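Local coordinates for protein VP1 (Merkel cell polyomavirus, PDB 4FMH) that builds the pentameric units of the Merkel cell polyomavirus capsid and binds sialylated oligosaccharides through a site required for infection, at residues B[22-27]-B[73-78]; B[90-95]-B[282-287]; B[134-139]-B[252-257]; B[143-148]-B[183-188]. All coordinates share one frame; numbering follows the deposited sequence. Where two conformers were deposited one is given.

Contact 1: B[22-27]-B[73-78]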
loop_
_atom_site.group_PDB
_atom_site.type_symbol
_atom_site.label_atom_id
_atom_site.label_comp_id
_atom_site.label_asym_id
_atom_site.label_seq_id
_atom_site.Cartn_x
_atom_site.Cartn_y
_atom_site.Cartn_z
ATOM N N THR B 22 -27.058 19.426 -16.097
ATOM C CA THR B 22 -26.195 20.600 -16.034
ATOM C C THR B 22 -24.874 20.258 -15.331
ATOM O O THR B 22 -24.781 19.236 -14.643
ATOM C CB THR B 22 -26.919 21.809 -15.367
ATOM O OG1 THR B 22 -26.262 23.028 -15.734
ATOM C CG2 THR B 22 -26.956 21.684 -13.845
ATOM N N GLN B 23 -23.853 21.051 -15.652
ATOM C CA GLN B 23 -22.487 20.834 -15.206
ATOM C C GLN B 23 -22.031 22.099 -14.505
ATOM O O GLN B 23 -22.042 23.188 -15.084
ATOM C CB GLN B 23 -21.561 20.544 -16.389
ATOM C CG GLN B 23 -21.950 19.332 -17.228
ATOM C CD GLN B 23 -21.399 18.028 -16.689
ATOM O OE1 GLN B 23 -20.830 17.979 -15.595
ATOM N NE2 GLN B 23 -21.560 16.958 -17.462
ATOM N N ILE B 24 -21.655 21.945 -13.236
ATOM C CA ILE B 24 -21.198 23.051 -12.388
ATOM C C ILE B 24 -19.698 22.909 -12.090
ATOM O O ILE B 24 -19.240 21.817 -11.755
ATOM C CB ILE B 24 -22.024 23.112 -11.061
ATOM C CG1 ILE B 24 -23.474 23.569 -11.328
ATOM C CG2 ILE B 24 -21.337 23.979 -9.989
ATOM C CD1 ILE B 24 -23.627 25.000 -11.860
ATOM N N GLU B 25 -18.951 24.011 -12.224
ATOM C CA GLU B 25 -17.502 24.040 -11.990
ATOM C C GLU B 25 -17.169 25.033 -10.881
ATOM O O GLU B 25 -17.759 26.110 -10.820
ATOM C CB GLU B 25 -16.762 24.490 -13.245
ATOM C CG GLU B 25 -16.534 23.427 -14.295
ATOM C CD GLU B 25 -15.432 23.815 -15.283
ATOM O OE1 GLU B 25 -14.684 24.781 -15.007
ATOM O OE2 GLU B 25 -15.308 23.147 -16.332
ATOM N N LEU B 26 -16.219 24.672 -10.028
ATOM C CA LEU B 26 -15.676 25.606 -9.050
ATOM C C LEU B 26 -14.347 25.100 -8.528
ATOM O O LEU B 26 -13.947 23.959 -8.772
ATOM C CB LEU B 26 -16.635 25.829 -7.869
ATOM C CG LEU B 26 -16.935 24.626 -6.964
ATOM C CD1 LEU B 26 -17.071 25.036 -5.493
ATOM C CD2 LEU B 26 -18.181 23.914 -7.447
ATOM N N TYR B 27 -13.675 25.980 -7.804
ATOM C CA TYR B 27 -12.480 25.635 -7.058
ATOM C C TYR B 27 -12.592 26.273 -5.682
ATOM O O TYR B 27 -13.258 27.302 -5.513
ATOM C CB TYR B 27 -11.207 26.073 -7.794
ATOM C CG TYR B 27 -11.053 27.573 -7.934
ATOM C CD1 TYR B 27 -10.455 28.329 -6.921
ATOM C CD2 TYR B 27 -11.499 28.237 -9.081
ATOM C CE1 TYR B 27 -10.315 29.709 -7.041
ATOM C CE2 TYR B 27 -11.365 29.620 -9.211
ATOM C CZ TYR B 27 -10.765 30.345 -8.187
ATOM O OH TYR B 27 -10.622 31.706 -8.303
ATOM N N ALA B 73 -18.346 26.172 -0.136
ATOM C CA ALA B 73 -19.107 27.103 -0.961
ATOM C C ALA B 73 -20.516 26.578 -1.170
ATOM O O ALA B 73 -20.732 25.362 -1.236
ATOM C CB ALA B 73 -18.413 27.331 -2.309
ATOM N N ARG B 74 -21.468 27.507 -1.254
ATOM C CA ARG B 74 -22.815 27.213 -1.734
ATOM C C ARG B 74 -22.942 27.741 -3.164
ATOM O O ARG B 74 -22.715 28.926 -3.414
ATOM C CB ARG B 74 -23.874 27.856 -0.833
ATOM C CG ARG B 74 -25.318 27.542 -1.248
ATOM C CD ARG B 74 -26.329 28.417 -0.515
ATOM N NE ARG B 74 -27.698 28.176 -0.978
ATOM C CZ ARG B 74 -28.236 28.704 -2.078
ATOM N NH1 ARG B 74 -27.529 29.513 -2.860
ATOM N NH2 ARG B 74 -29.492 28.415 -2.408
ATOM N N VAL B 75 -23.298 26.860 -4.098
ATOM C CA VAL B 75 -23.482 27.255 -5.493
ATOM C C VAL B 75 -24.972 27.401 -5.781
ATOM O O VAL B 75 -25.754 26.472 -5.530
ATOM C CB VAL B 75 -22.851 26.242 -6.483
ATOM C CG1 VAL B 75 -22.925 26.767 -7.921
ATOM C CG2 VAL B 75 -21.404 25.928 -6.094
ATOM N N SER B 76 -25.355 28.582 -6.268
ATOM C CA SER B 76 -26.719 28.845 -6.722
ATOM C C SER B 76 -26.983 28.156 -8.055
ATOM O O SER B 76 -26.212 28.305 -9.007
ATOM C CB SER B 76 -26.967 30.351 -6.838
ATOM O OG SER B 76 -27.038 30.932 -5.549
ATOM N N LEU B 77 -28.073 27.397 -8.103
ATOM C CA LEU B 77 -28.434 26.605 -9.269
ATOM C C LEU B 77 -29.637 27.216 -9.996
ATOM O O LEU B 77 -30.413 27.957 -9.381
ATOM C CB LEU B 77 -28.757 25.173 -8.836
ATOM C CG LEU B 77 -27.647 24.355 -8.168
ATOM C CD1 LEU B 77 -28.245 23.160 -7.460
ATOM C CD2 LEU B 77 -26.614 23.912 -9.182
ATOM N N PRO B 78 -29.802 26.906 -11.299
ATOM C CA PRO B 78 -30.947 27.434 -12.051
ATOM C C PRO B 78 -32.274 27.094 -11.377
ATOM O O PRO B 78 -32.509 25.935 -11.021
ATOM C CB PRO B 78 -30.850 26.719 -13.401
ATOM C CG PRO B 78 -29.427 26.326 -13.528
ATOM C CD PRO B 78 -28.952 26.037 -12.135
#

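Contact 2: B[90-95]-B[282-287]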
loop_
_atom_site.group_PDB
_atom_site.type_symbol
_atom_site.label_atom_id
_atom_site.label_comp_id
_atom_site.label_asym_id
_atom_site.label_seq_id
_atom_site.Cartn_x
_atom_site.Cartn_y
_atom_site.Cartn_z
ATOM N N GLN B 90 -39.600 20.013 -9.031
ATOM C CA GLN B 90 -38.325 19.571 -9.578
ATOM C C GLN B 90 -37.177 20.067 -8.706
ATOM O O GLN B 90 -37.179 21.217 -8.259
ATOM C CB GLN B 90 -38.142 20.075 -11.009
ATOM C CG GLN B 90 -39.117 19.483 -12.015
ATOM C CD GLN B 90 -38.718 19.757 -13.456
ATOM O OE1 GLN B 90 -37.810 20.542 -13.725
ATOM N NE2 GLN B 90 -39.397 19.106 -14.390
ATOM N N MET B 91 -36.208 19.189 -8.469
ATOM C CA MET B 91 -35.005 19.523 -7.710
ATOM C C MET B 91 -33.781 19.078 -8.493
ATOM O O MET B 91 -33.841 18.084 -9.223
ATOM C CB MET B 91 -35.000 18.811 -6.360
ATOM C CG MET B 91 -35.964 19.378 -5.331
ATOM S SD MET B 91 -35.842 18.497 -3.756
ATOM C CE MET B 91 -34.462 19.338 -2.999
ATOM N N TRP B 92 -32.679 19.808 -8.338
ATOM C CA TRP B 92 -31.401 19.365 -8.878
ATOM C C TRP B 92 -30.841 18.227 -8.029
ATOM O O TRP B 92 -30.798 18.315 -6.798
ATOM C CB TRP B 92 -30.409 20.520 -8.958
ATOM C CG TRP B 92 -30.722 21.505 -10.048
ATOM C CD1 TRP B 92 -31.175 22.784 -9.894
ATOM C CD2 TRP B 92 -30.601 21.289 -11.460
ATOM N NE1 TRP B 92 -31.341 23.380 -11.120
ATOM C CE2 TRP B 92 -30.999 22.486 -12.099
ATOM C CE3 TRP B 92 -30.199 20.200 -12.248
ATOM C CZ2 TRP B 92 -31.006 22.626 -13.490
ATOM C CZ3 TRP B 92 -30.214 20.337 -13.633
ATOM C CH2 TRP B 92 -30.611 21.544 -14.239
ATOM N N GLU B 93 -30.440 17.156 -8.703
ATOM C CA GLU B 93 -29.884 15.970 -8.056
ATOM C C GLU B 93 -28.445 15.787 -8.523
ATOM O O GLU B 93 -28.202 15.605 -9.715
ATOM C CB GLU B 93 -30.727 14.746 -8.420
ATOM C CG GLU B 93 -30.217 13.409 -7.887
ATOM C CD GLU B 93 -30.907 12.214 -8.531
ATOM O OE1 GLU B 93 -31.725 12.401 -9.466
ATOM O OE2 GLU B 93 -30.622 11.079 -8.100
ATOM N N ALA B 94 -27.496 15.842 -7.589
ATOM C CA ALA B 94 -26.077 15.648 -7.915
ATOM C C ALA B 94 -25.791 14.169 -8.130
ATOM O O ALA B 94 -26.027 13.355 -7.236
ATOM C CB ALA B 94 -25.187 16.202 -6.806
ATOM N N ILE B 95 -25.287 13.814 -9.310
ATOM C CA ILE B 95 -25.121 12.393 -9.647
ATOM C C ILE B 95 -23.667 11.916 -9.727
ATOM O O ILE B 95 -23.383 10.738 -9.491
ATOM C CB ILE B 95 -25.931 11.978 -10.906
ATOM C CG1 ILE B 95 -25.357 12.612 -12.185
ATOM C CG2 ILE B 95 -27.423 12.314 -10.706
ATOM C CD1 ILE B 95 -26.066 12.160 -13.467
ATOM N N LEU B 282 -25.243 17.354 -12.490
ATOM C CA LEU B 282 -26.551 17.275 -11.853
ATOM C C LEU B 282 -27.657 17.031 -12.874
ATOM O O LEU B 282 -27.552 17.434 -14.032
ATOM C CB LEU B 282 -26.848 18.535 -11.030
ATOM C CG LEU B 282 -25.791 18.995 -10.015
ATOM C CD1 LEU B 282 -24.901 20.053 -10.638
ATOM C CD2 LEU B 282 -26.454 19.545 -8.758
ATOM N N ARG B 283 -28.711 16.352 -12.436
ATOM C CA ARG B 283 -29.882 16.132 -13.279
ATOM C C ARG B 283 -31.140 16.577 -12.540
ATOM O O ARG B 283 -31.146 16.669 -11.311
ATOM C CB ARG B 283 -29.995 14.659 -13.686
ATOM C CG ARG B 283 -30.291 13.721 -12.525
ATOM C CD ARG B 283 -30.437 12.288 -12.969
ATOM N NE ARG B 283 -30.521 11.407 -11.809
ATOM C CZ ARG B 283 -30.258 10.107 -11.829
ATOM N NH1 ARG B 283 -29.899 9.514 -12.957
ATOM N NH2 ARG B 283 -30.356 9.399 -10.714
ATOM N N LYS B 284 -32.201 16.856 -13.294
ATOM C CA LYS B 284 -33.476 17.254 -12.709
ATOM C C LYS B 284 -34.248 16.028 -12.220
ATOM O O LYS B 284 -34.340 15.020 -12.923
ATOM C CB LYS B 284 -34.309 18.040 -13.721
ATOM C CG LYS B 284 -33.708 19.375 -14.147
ATOM C CD LYS B 284 -34.539 20.012 -15.259
ATOM C CE LYS B 284 -33.889 21.277 -15.791
ATOM N NZ LYS B 284 -34.718 21.935 -16.838
ATOM N N ARG B 285 -34.786 16.121 -11.010
ATOM C CA ARG B 285 -35.540 15.026 -10.401
ATOM C C ARG B 285 -36.875 15.520 -9.842
ATOM O O ARG B 285 -36.917 16.531 -9.147
ATOM C CB ARG B 285 -34.709 14.386 -9.276
ATOM C CG ARG B 285 -35.465 13.371 -8.419
ATOM C CD ARG B 285 -35.538 12.007 -9.091
ATOM N NE ARG B 285 -34.283 11.279 -8.937
ATOM C CZ ARG B 285 -34.183 9.958 -8.843
ATOM N NH1 ARG B 285 -35.270 9.195 -8.884
ATOM N NH2 ARG B 285 -32.989 9.400 -8.688
ATOM N N TRP B 286 -37.955 14.798 -10.142
ATOM C CA TRP B 286 -39.270 15.079 -9.549
ATOM C C TRP B 286 -39.310 14.594 -8.101
ATOM O O TRP B 286 -38.884 13.470 -7.807
ATOM C CB TRP B 286 -40.391 14.384 -10.332
ATOM C CG TRP B 286 -40.730 15.009 -11.652
ATOM C CD1 TRP B 286 -40.492 14.485 -12.889
ATOM C CD2 TRP B 286 -41.387 16.262 -11.867
ATOM N NE1 TRP B 286 -40.947 15.338 -13.861
ATOM C CE2 TRP B 286 -41.506 16.436 -13.264
ATOM C CE3 TRP B 286 -41.885 17.261 -11.015
ATOM C CZ2 TRP B 286 -42.109 17.567 -13.832
ATOM C CZ3 TRP B 286 -42.484 18.389 -11.582
ATOM C CH2 TRP B 286 -42.584 18.532 -12.977
ATOM N N VAL B 287 -39.817 15.439 -7.203
ATOM C CA VAL B 287 -39.948 15.083 -5.781
ATOM C C VAL B 287 -41.301 15.518 -5.223
ATOM O O VAL B 287 -41.860 16.525 -5.655
ATOM C CB VAL B 287 -38.817 15.683 -4.898
ATOM C CG1 VAL B 287 -37.449 15.153 -5.314
ATOM C CG2 VAL B 287 -38.854 17.207 -4.926
HETATM O O HOH W 1 -37.371 22.144 -15.575
#

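Contact 3: B[134-139]-B[252-257]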
loop_
_atom_site.group_PDB
_atom_site.type_symbol
_atom_site.label_atom_id
_atom_site.label_comp_id
_atom_site.label_asym_id
_atom_site.label_seq_id
_atom_site.Cartn_x
_atom_site.Cartn_y
_atom_site.Cartn_z
ATOM N N MET B 134 -10.273 15.499 2.450
ATOM C CA MET B 134 -11.690 15.182 2.418
ATOM C C MET B 134 -12.406 16.104 1.442
ATOM O O MET B 134 -11.977 17.234 1.206
ATOM C CB MET B 134 -12.316 15.281 3.826
ATOM C CG MET B 134 -12.613 16.690 4.336
ATOM S SD MET B 134 -14.237 17.371 3.872
ATOM C CE MET B 134 -15.340 16.283 4.757
ATOM N N PHE B 135 -13.488 15.603 0.864
ATOM C CA PHE B 135 -14.411 16.449 0.117
ATOM C C PHE B 135 -15.817 15.922 0.353
ATOM O O PHE B 135 -16.001 14.739 0.685
ATOM C CB PHE B 135 -14.048 16.532 -1.379
ATOM C CG PHE B 135 -14.367 15.284 -2.171
ATOM C CD1 PHE B 135 -13.459 14.232 -2.237
ATOM C CD2 PHE B 135 -15.572 15.176 -2.870
ATOM C CE1 PHE B 135 -13.746 13.082 -2.977
ATOM C CE2 PHE B 135 -15.863 14.036 -3.617
ATOM C CZ PHE B 135 -14.955 12.990 -3.670
ATOM N N ALA B 136 -16.795 16.815 0.210
ATOM C CA ALA B 136 -18.194 16.482 0.403
ATOM C C ALA B 136 -19.038 17.239 -0.609
ATOM O O ALA B 136 -18.755 18.404 -0.929
ATOM C CB ALA B 136 -18.633 16.841 1.810
ATOM N N ILE B 137 -20.056 16.557 -1.113
ATOM C CA ILE B 137 -21.048 17.151 -1.998
ATOM C C ILE B 137 -22.408 16.892 -1.354
ATOM O O ILE B 137 -22.740 15.740 -1.051
ATOM C CB ILE B 137 -21.023 16.515 -3.416
ATOM C CG1 ILE B 137 -19.589 16.449 -3.992
ATOM C CG2 ILE B 137 -22.017 17.239 -4.352
ATOM C CD1 ILE B 137 -18.930 17.798 -4.273
ATOM N N GLY B 138 -23.182 17.957 -1.142
ATOM C CA GLY B 138 -24.502 17.835 -0.518
ATOM C C GLY B 138 -25.532 18.820 -1.045
ATOM O O GLY B 138 -25.184 19.808 -1.698
ATOM N N GLY B 139 -26.801 18.546 -0.750
ATOM C CA GLY B 139 -27.900 19.440 -1.111
ATOM C C GLY B 139 -28.248 20.374 0.034
ATOM O O GLY B 139 -29.286 21.047 0.014
ATOM N N PHE B 252 -23.990 22.362 -2.020
ATOM C CA PHE B 252 -22.948 22.611 -1.037
ATOM C C PHE B 252 -21.719 21.766 -1.316
ATOM O O PHE B 252 -21.809 20.548 -1.451
ATOM C CB PHE B 252 -23.467 22.361 0.376
ATOM C CG PHE B 252 -24.289 23.499 0.924
ATOM C CD1 PHE B 252 -25.626 23.641 0.569
ATOM C CD2 PHE B 252 -23.716 24.440 1.780
ATOM C CE1 PHE B 252 -26.400 24.704 1.071
ATOM C CE2 PHE B 252 -24.481 25.505 2.290
ATOM C CZ PHE B 252 -25.823 25.631 1.931
ATOM N N ILE B 253 -20.577 22.441 -1.419
ATOM C CA ILE B 253 -19.298 21.804 -1.712
ATOM C C ILE B 253 -18.323 22.139 -0.592
ATOM O O ILE B 253 -18.090 23.317 -0.300
ATOM C CB ILE B 253 -18.747 22.283 -3.074
ATOM C CG1 ILE B 253 -19.845 22.143 -4.149
ATOM C CG2 ILE B 253 -17.418 21.585 -3.402
ATOM C CD1 ILE B 253 -19.438 21.466 -5.426
ATOM N N SER B 254 -17.764 21.099 0.031
ATOM C CA SER B 254 -16.892 21.253 1.191
ATOM C C SER B 254 -15.626 20.452 0.992
ATOM O O SER B 254 -15.656 19.405 0.342
ATOM C CB SER B 254 -17.589 20.740 2.454
ATOM O OG SER B 254 -18.900 21.262 2.567
ATOM N N CYS B 255 -14.519 20.913 1.568
ATOM C CA CYS B 255 -13.273 20.141 1.482
ATOM C C CYS B 255 -12.182 20.604 2.444
ATOM O O CYS B 255 -12.297 21.645 3.100
ATOM C CB CYS B 255 -12.742 20.137 0.038
ATOM S SG CYS B 255 -12.143 21.731 -0.538
ATOM N N ALA B 256 -11.127 19.803 2.526
ATOM C CA ALA B 256 -9.918 20.160 3.266
ATOM C C ALA B 256 -8.795 19.349 2.666
ATOM O O ALA B 256 -8.974 18.154 2.406
ATOM C CB ALA B 256 -10.067 19.837 4.741
ATOM N N ASP B 257 -7.657 19.992 2.417
ATOM C CA ASP B 257 -6.496 19.276 1.887
ATOM C C ASP B 257 -5.180 19.759 2.477
ATOM O O ASP B 257 -4.478 20.580 1.874
ATOM C CB ASP B 257 -6.472 19.335 0.357
ATOM C CG ASP B 257 -7.639 18.581 -0.265
ATOM O OD1 ASP B 257 -7.587 17.328 -0.306
ATOM O OD2 ASP B 257 -8.617 19.244 -0.686
HETATM O O HOH W 2 -20.585 19.668 1.040
#

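Contact 4: B[143-148]-B[183-188]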
loop_
_atom_site.group_PDB
_atom_site.type_symbol
_atom_site.label_atom_id
_atom_site.label_comp_id
_atom_site.label_asym_id
_atom_site.label_seq_id
_atom_site.Cartn_x
_atom_site.Cartn_y
_atom_site.Cartn_z
ATOM N N ASP B 143 -23.202 18.164 7.910
ATOM C CA ASP B 143 -23.386 18.067 9.354
ATOM C C ASP B 143 -22.061 17.710 10.005
ATOM O O ASP B 143 -21.362 16.811 9.540
ATOM C CB ASP B 143 -24.451 17.022 9.703
ATOM C CG ASP B 143 -25.838 17.407 9.187
ATOM O OD1 ASP B 143 -26.358 18.452 9.621
ATOM O OD2 ASP B 143 -26.401 16.666 8.347
ATOM N N LEU B 144 -21.730 18.408 11.088
ATOM C CA LEU B 144 -20.455 18.201 11.781
ATOM C C LEU B 144 -20.633 17.667 13.193
ATOM O O LEU B 144 -21.600 17.996 13.874
ATOM C CB LEU B 144 -19.660 19.510 11.840
ATOM C CG LEU B 144 -19.326 20.205 10.516
ATOM C CD1 LEU B 144 -18.734 21.597 10.757
ATOM C CD2 LEU B 144 -18.388 19.356 9.663
ATOM N N GLN B 145 -19.674 16.852 13.621
ATOM C CA GLN B 145 -19.596 16.363 14.987
ATOM C C GLN B 145 -18.314 16.933 15.589
ATOM O O GLN B 145 -17.256 16.884 14.959
ATOM C CB GLN B 145 -19.560 14.826 15.007
ATOM C CG GLN B 145 -19.221 14.204 16.375
ATOM C CD GLN B 145 -20.301 14.419 17.428
ATOM O OE1 GLN B 145 -21.447 13.996 17.255
ATOM N NE2 GLN B 145 -19.932 15.053 18.545
ATOM N N GLY B 146 -18.414 17.475 16.801
ATOM C CA GLY B 146 -17.234 18.000 17.490
ATOM C C GLY B 146 -16.535 16.951 18.343
ATOM O O GLY B 146 -17.187 16.174 19.059
ATOM N N LEU B 147 -15.206 16.932 18.266
ATOM C CA LEU B 147 -14.375 16.063 19.114
ATOM C C LEU B 147 -12.969 16.606 19.084
ATOM O O LEU B 147 -12.414 16.846 18.008
ATOM C CB LEU B 147 -14.399 14.599 18.626
ATOM C CG LEU B 147 -13.750 13.508 19.485
ATOM C CD1 LEU B 147 -14.436 12.162 19.221
ATOM C CD2 LEU B 147 -12.225 13.398 19.262
ATOM N N VAL B 148 -12.390 16.802 20.266
ATOM C CA VAL B 148 -11.050 17.362 20.346
ATOM C C VAL B 148 -10.067 16.464 21.093
ATOM O O VAL B 148 -10.455 15.675 21.959
ATOM C CB VAL B 148 -11.048 18.772 20.978
ATOM C CG1 VAL B 148 -11.806 19.757 20.087
ATOM C CG2 VAL B 148 -11.639 18.736 22.390
ATOM N N PRO B 183 -23.081 13.999 21.904
ATOM C CA PRO B 183 -24.154 14.264 20.934
ATOM C C PRO B 183 -24.582 15.738 20.863
ATOM O O PRO B 183 -25.165 16.157 19.867
ATOM C CB PRO B 183 -25.315 13.404 21.444
ATOM C CG PRO B 183 -24.681 12.378 22.305
ATOM C CD PRO B 183 -23.508 13.046 22.941
ATOM N N GLN B 184 -24.299 16.513 21.903
ATOM C CA GLN B 184 -24.639 17.935 21.890
ATOM C C GLN B 184 -23.641 18.767 21.085
ATOM O O GLN B 184 -23.959 19.883 20.669
ATOM C CB GLN B 184 -24.758 18.479 23.310
ATOM C CG GLN B 184 -25.887 17.860 24.114
ATOM C CD GLN B 184 -25.947 18.401 25.525
ATOM O OE1 GLN B 184 -26.382 19.532 25.754
ATOM N NE2 GLN B 184 -25.512 17.594 26.483
ATOM N N ALA B 185 -22.441 18.228 20.863
ATOM C CA ALA B 185 -21.394 18.949 20.127
ATOM C C ALA B 185 -21.579 18.796 18.621
ATOM O O ALA B 185 -20.832 18.069 17.961
ATOM C CB ALA B 185 -19.996 18.472 20.558
ATOM N N LYS B 186 -22.594 19.468 18.084
ATOM C CA LYS B 186 -22.913 19.374 16.660
ATOM C C LYS B 186 -23.005 20.756 16.016
ATOM O O LYS B 186 -23.291 21.750 16.689
ATOM C CB LYS B 186 -24.205 18.580 16.447
ATOM C CG LYS B 186 -24.070 17.094 16.798
ATOM C CD LYS B 186 -25.278 16.288 16.343
ATOM C CE LYS B 186 -25.256 14.880 16.920
ATOM N NZ LYS B 186 -24.167 14.069 16.350
ATOM N N ALA B 187 -22.735 20.812 14.718
ATOM C CA ALA B 187 -22.792 22.066 13.967
ATOM C C ALA B 187 -23.024 21.772 12.495
ATOM O O ALA B 187 -22.964 20.618 12.066
ATOM C CB ALA B 187 -21.498 22.861 14.145
ATOM N N LYS B 188 -23.297 22.821 11.728
ATOM C CA LYS B 188 -23.410 22.700 10.281
ATOM C C LYS B 188 -22.282 23.474 9.620
ATOM O O LYS B 188 -21.977 24.594 10.027
ATOM C CB LYS B 188 -24.784 23.186 9.810
ATOM C CG LYS B 188 -25.908 22.442 10.500
ATOM C CD LYS B 188 -27.209 22.488 9.749
ATOM C CE LYS B 188 -28.212 21.561 10.417
ATOM N NZ LYS B 188 -29.615 21.867 10.025
#

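Contact 1: B[22-27]-B[73-78]
Ile24 and Val75 meet tip to tip between the two sheets of the VP1 jelly roll, in a partly exposed part of the β-sandwich in which a BIDG sheet faces a CHEF sheet. Residues 22-27 lie on strand B and residues 73-76 on strand C. The strand axes come no closer than 9.5 Å, with directions 147° apart, and at that spacing the strands meet through side chains and share no hydrogen bond. Each strand is instead hydrogen-bonded within its own sheet, Ile24 to Val280 of strand 269-287 and Val75 to Leu251 of strand 250-263.

Ile24 shows how one branched side chain can serve two partners. Both branches spread from CB. CG2, anti to the backbone N, meets Val75 CG1 at 3.8 Å. CG1, anti to the carbonyl carbon, turns the other way and touches Leu77 CD2, also at 3.8 Å. Beyond it, the terminal CD1 is a looser neighbour of the same methyl, 4.2 Å from Leu77 CD2. Leu77 lies just past the end of strand C, yet it is buried, and its side chain slants across that of Ile24.

Leu26 repeats the forked pattern two residues on. Its CG sits between the backbone N and the carbonyl carbon (chi1 65°), and the two methyls part beyond it. Both Ile24 and Leu26 were modelled in two conformations, so these distances describe one packing of each. In that packing Leu26 CD2 lies 4.0 Å from Val75 CG2, while Leu26 CD1 rests 4.1 Å from Ala73 CB.

Contact 2: B[90-95]-B[282-287]
Glu93 takes four hydrogen bonds from Arg283 and Arg285 on the adjoining antiparallel strand; the two strands, 89-101 and 269-287, are neighbours inside the BIDG sheet. Each guanidinium approaches side-on, giving NE to OE1 and NH2 to OE2. Arg283 NE and Arg285 NE both stand 2.8 Å from Glu93 OE1, and they reach it from opposite faces of the carboxylate. Arg283 comes in extended, with Ile95 CG2 over one face of its guanidinium, whereas Arg285 bends at chi2 and chi3 to arrive from the other side.

Backbone bonds join Met91 with Arg285 and Glu93 with Arg283, two in each pair.

On the opposite sheet face the contacts are CH-pi. Gln90 CG lies 3.6 Å from the centroid of the six-membered ring of Trp286, and Lys284 CG lies 3.9 Å from that of Trp92. The Trp92 indole is fixed further by NE1, bonded to Pro78 O. A water accepts from Lys284 NZ and donates to Gln90 OE1.

Glu93 OE2 also accepts a hydrogen bond from Gly243 N. With two cations gripping one carboxylate, Glu93 is probably held ionised and its rotation fixed, while the two arginines, whose like charges would otherwise repel, can share one face.

Contact 3: B[134-139]-B[252-257]
Ile137 and Ile253 stand side by side and point the same way, into the core of the jelly roll, from the neighbouring antiparallel strands E and H of the CHEF sheet. Both put CG1 beside the backbone N, with chi1 near -50°, and their CD1 methyls meet at 3.9 Å. Phe135 and Cys255 occupy the same face, but Phe135 touches Cys255 mainly through CB: its ring swings off to stack with Tyr213 of strand F. Around this face Ile137 packs on Ala94, and Ile253 on Phe278 and Val280, side chains of the opposing BIDG sheet.

The other face carries Met134, Ala136, Phe252, Ser254 and Ala256. The Ala136 and Ser254 CB atoms face each other at 4.1 Å, while Met134, folded back by bends at chi2 and chi3, brings SD to 3.8 Å from Cys255 CA. Met134 also packs on Phe228 of a neighbouring subunit, so this side of the sheet adjoins a subunit interface.

The backbone register is regular: Met134, Ala136 and Gly138 each make two backbone bonds, to Ala256, Ser254 and Phe252. A water lies 2.8 Å from Ser254 OG and makes weak bonds to Ala136 O and Phe252 O.

Contact 4: B[143-148]-B[183-188]
Lys186 NZ has two partners: it donates to Gln145 OE1 at 2.9 Å and forms a salt bridge with Asp203. Two bends bring these groups together. Gln145 leaves the backbone with CG anti to N (chi1 169°) and folds at chi2, while Lys186 runs extended until a last turn at chi4 brings its amine to the amide oxygen. The other end of the same amide is also occupied, since Gln145 NE2 donates to Gly146 O at 3.0 Å in a nearly straight bond (173°), and to Asp182 O. Its rotation is therefore set from both ends.

The strands belong to a small three-stranded antiparallel sheet in the long excursion between strands E and F, the EF loop of polyomavirus VP1. Strand 142-146 is central, with 186-189 on one flank and 200-202 on the other. Leu144 N and Ala187 O are 2.7 Å apart, whereas the return bond from Ala187 N to Leu144 O is longer, at 3.2 Å, and comes from above the carbonyl plane. Gly146 N donates to Ala185 O at 2.7 Å, where an inverse gamma turn centred on Ala185 leads into the strand.

At the far end Lys188 lies alongside Asp143, its CE 3.7 Å from Asp143 OD1, but the amine stays 4.7 Å from that oxygen. Any attraction there is probably a loose electrostatic one, in contrast to the lysine charge at Lys186, which is directly met by a carboxylate and an amide oxygen.

From the N terminus, contact 1 closes first, joining strand B to strand C across the two sheets of the jelly roll. Contact 2 opens after it, at residues 90-95, and spans most of the remaining chain before closing at 282-287. Contact 3 lies within that span, and contact 4 lies within contact 3, three loops one inside another; none cross. Contacts 2 and 3 work within the BIDG and CHEF sheets respectively, and contact 1 touches both: Thr22 and Leu77 pack on Trp92 of contact 2, and Leu26 on Ile253 of contact 3. Ala94 and Ile137 link contacts 2 and 3 directly. Contact 4, about 16 Å from contact 3 between centres, joins two strands of the small sheet in the EF loop.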